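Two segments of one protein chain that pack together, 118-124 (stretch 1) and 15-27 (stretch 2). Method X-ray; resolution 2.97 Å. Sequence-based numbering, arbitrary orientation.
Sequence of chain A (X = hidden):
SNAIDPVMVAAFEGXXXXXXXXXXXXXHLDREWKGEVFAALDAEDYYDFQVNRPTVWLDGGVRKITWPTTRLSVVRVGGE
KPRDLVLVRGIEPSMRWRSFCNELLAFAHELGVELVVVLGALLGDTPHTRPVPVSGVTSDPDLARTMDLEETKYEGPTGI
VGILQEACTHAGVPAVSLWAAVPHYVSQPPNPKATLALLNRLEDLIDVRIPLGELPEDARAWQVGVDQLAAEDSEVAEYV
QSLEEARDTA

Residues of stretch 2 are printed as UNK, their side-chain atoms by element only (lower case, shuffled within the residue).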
# COMPACT_ATOMS: atom_id res chain seq x y z
N VAL A 118 13.01 24.59 9.49
CA VAL A 118 12.68 23.53 10.44
C VAL A 118 13.39 23.80 11.77
O VAL A 118 14.56 24.16 11.79
CB VAL A 118 13.07 22.13 9.91
CG1 VAL A 118 12.40 21.04 10.76
CG2 VAL A 118 12.71 22.00 8.42
N LEU A 119 12.68 23.61 12.87
CA LEU A 119 13.27 23.91 14.16
C LEU A 119 13.58 22.64 14.91
O LEU A 119 12.82 21.69 14.86
CB LEU A 119 12.32 24.78 14.98
CG LEU A 119 11.83 26.10 14.38
CD1 LEU A 119 11.07 26.90 15.43
CD2 LEU A 119 12.98 26.93 13.85
N GLY A 120 14.70 22.60 15.61
CA GLY A 120 14.99 21.46 16.45
C GLY A 120 15.79 21.80 17.69
O GLY A 120 16.40 22.89 17.80
N ALA A 121 15.79 20.87 18.63
CA ALA A 121 16.68 20.97 19.78
C ALA A 121 17.40 19.66 20.03
O ALA A 121 16.83 18.59 19.86
CB ALA A 121 15.91 21.39 21.01
N LEU A 122 18.66 19.76 20.42
CA LEU A 122 19.45 18.61 20.82
C LEU A 122 20.04 18.90 22.20
O LEU A 122 20.00 20.03 22.65
CB LEU A 122 20.56 18.32 19.80
CG LEU A 122 21.40 19.43 19.14
CD1 LEU A 122 21.97 20.40 20.13
CD2 LEU A 122 22.55 18.84 18.34
N LEU A 123 20.56 17.88 22.86
CA LEU A 123 21.27 18.05 24.13
C LEU A 123 22.72 18.40 23.84
O LEU A 123 23.39 17.68 23.14
CB LEU A 123 21.22 16.77 24.96
CG LEU A 123 19.86 16.09 25.12
CD1 LEU A 123 19.99 14.73 25.75
CD2 LEU A 123 18.92 16.98 25.93
N GLY A 124 23.19 19.52 24.38
CA GLY A 124 24.56 19.93 24.15
C GLY A 124 25.36 20.10 25.43
O GLY A 124 24.89 19.74 26.52
N UNK A 15 12.73 12.76 19.23
CA UNK A 15 14.19 12.76 19.18
C UNK A 15 14.85 14.06 18.72
O UNK A 15 15.94 14.34 19.14
c UNK A 15 15.99 11.16 18.22
c UNK A 15 16.98 11.60 17.29
c UNK A 15 18.15 10.84 17.53
c UNK A 15 16.56 10.15 18.93
n UNK A 15 17.87 9.96 18.54
c UNK A 15 17.00 12.58 16.28
c UNK A 15 14.58 11.61 18.28
c UNK A 15 19.32 11.99 15.83
c UNK A 15 19.33 11.03 16.81
c UNK A 15 18.15 12.77 15.57
N UNK A 16 14.21 14.85 17.87
CA UNK A 16 14.80 16.15 17.45
C UNK A 16 14.32 17.34 18.28
O UNK A 16 14.33 18.48 17.82
n UNK A 16 13.41 14.53 15.05
c UNK A 16 14.48 16.48 15.99
o UNK A 16 15.52 15.01 14.41
c UNK A 16 14.52 15.27 15.08
N UNK A 17 13.88 17.08 19.51
CA UNK A 17 13.11 18.06 20.23
C UNK A 17 13.45 18.02 21.72
O UNK A 17 12.60 17.81 22.58
c UNK A 17 10.73 18.88 20.47
o UNK A 17 9.65 18.51 21.00
o UNK A 17 11.07 20.09 20.36
c UNK A 17 11.63 17.79 19.96
N UNK A 18 14.72 18.29 22.00
CA UNK A 18 15.33 18.09 23.30
C UNK A 18 14.59 18.61 24.54
O UNK A 18 14.54 17.93 25.57
c UNK A 18 16.75 18.58 23.27
N UNK A 19 14.01 19.80 24.52
CA UNK A 19 13.28 20.16 25.74
C UNK A 19 11.84 20.41 25.41
O UNK A 19 11.18 21.22 26.06
N UNK A 20 11.36 19.73 24.36
CA UNK A 20 10.15 20.15 23.66
C UNK A 20 10.33 21.62 23.25
O UNK A 20 9.35 22.34 23.02
c UNK A 20 8.89 19.99 24.52
o UNK A 20 9.72 17.79 25.09
o UNK A 20 7.79 18.41 25.92
c UNK A 20 8.80 18.63 25.22
N UNK A 21 11.58 22.05 23.16
CA UNK A 21 11.87 23.44 22.90
C UNK A 21 11.37 23.83 21.52
O UNK A 21 10.71 24.86 21.36
c UNK A 21 13.32 23.70 23.02
N UNK A 22 11.66 22.97 20.54
CA UNK A 22 11.31 23.25 19.16
C UNK A 22 9.83 23.08 18.96
O UNK A 22 9.19 23.95 18.39
c UNK A 22 12.08 22.39 18.21
N UNK A 23 9.27 22.00 19.49
CA UNK A 23 7.82 21.82 19.34
C UNK A 23 7.00 22.92 20.01
O UNK A 23 5.94 23.28 19.48
c UNK A 23 7.33 20.43 19.76
o UNK A 23 7.66 20.17 21.10
N UNK A 24 7.45 23.46 21.14
CA UNK A 24 6.66 24.52 21.77
C UNK A 24 6.86 25.85 21.06
O UNK A 24 6.00 26.71 21.13
c UNK A 24 6.98 23.33 24.05
o UNK A 24 7.97 25.48 23.61
c UNK A 24 6.84 24.67 23.33
N UNK A 25 7.99 26.03 20.38
CA UNK A 25 8.19 27.24 19.59
C UNK A 25 7.10 27.37 18.53
O UNK A 25 6.51 28.44 18.36
c UNK A 25 9.57 27.25 18.94
N UNK A 26 6.82 26.28 17.82
CA UNK A 26 5.80 26.35 16.78
C UNK A 26 4.40 26.41 17.42
O UNK A 26 3.52 27.10 16.92
c UNK A 26 5.92 25.20 15.75
c UNK A 26 7.31 25.16 15.18
c UNK A 26 4.94 25.38 14.63
N UNK A 27 4.21 25.72 18.54
CA UNK A 27 2.93 25.78 19.23
C UNK A 27 2.63 27.25 19.55
O UNK A 27 1.52 27.75 19.32
c UNK A 27 2.99 24.94 20.48

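Position 15 carries one carbon leading into fused five- and six-membered rings of eight carbons and one nitrogen, an indole, so it is Trp15; its CA-to-CB bond points away from the strand, and the nearest ring atom, CE3 of Trp15, is still 7.0 Å from Ala121 O, although the ring end comes nearer than the CA-to-CB bond suggests. Position 16 has two side-chain carbons, the second bearing one nitrogen and one oxygen: Asn16. Its amide leads away from stretch 1 and is bonded elsewhere in the structure, while its backbone O accepts a hydrogen bond from Ala121 N (2.9 Å).

At position 17 two carbons end in two oxygens, the carboxylate of Asp17. It points away from the strand and turns back along its own segment, where OD1 accepts from the backbone N of residue 23 at 2.8 Å. At position 18 a single carbon lies 3.7 Å from Ala121 CB and 3.8 Å from Leu123 CD2; it is the CB of Ala18, whose N donates to Ala121 O (3.0 Å). Position 19 has no side-chain atom, hence Gly19. Position 20 again shows two carbons and two oxygens, Asp20; it closes a type I turn begun at Asp17, with its N bonded to Asp17 O (2.9 Å), and sits at the N-cap position, although its carboxylate makes no capping bond.

Single carbons mark positions 21 and 22. The first, 4.0 Å from Ala121 CB, is the CB of Ala21; the second, 3.5 Å from both Leu119 O and Gly120 CA, is the CB of Ala22. Position 23, one carbon then one oxygen, is Ser23, facing away from the strand; its OG donates to Asp17 OD2 (2.6 Å), tying the helix start to the preceding loop. Position 24 has a carbon carrying one oxygen and one carbon, Thr24, out of reach of stretch 1. The lone carbon at position 25, 3.8 Å from Leu119 CD1, is the CB of Ala25. At position 26 one carbon branches into two more, and one of these approaches Leu119; this is Val26, with CG2 4.2 Å from Leu119 CD1. The lone carbon at position 27 is Ala27, which makes no contact.

The contact combines a single beta bridge, pairing Ala121 with Asp17, and a helix running roughly antiparallel to the strand at a closest axial approach of 6.9 Å. Both backbone hydrogen bonds involve Ala121, fixing the loop beside the strand. The small side chains of Ala18, Ala21 and Ala22 then allow close packing against the strand, while Leu119 extends the apolar contact to Ala25 and Val26.

Stretch 2 15-27: WNDAGDAASTAVA
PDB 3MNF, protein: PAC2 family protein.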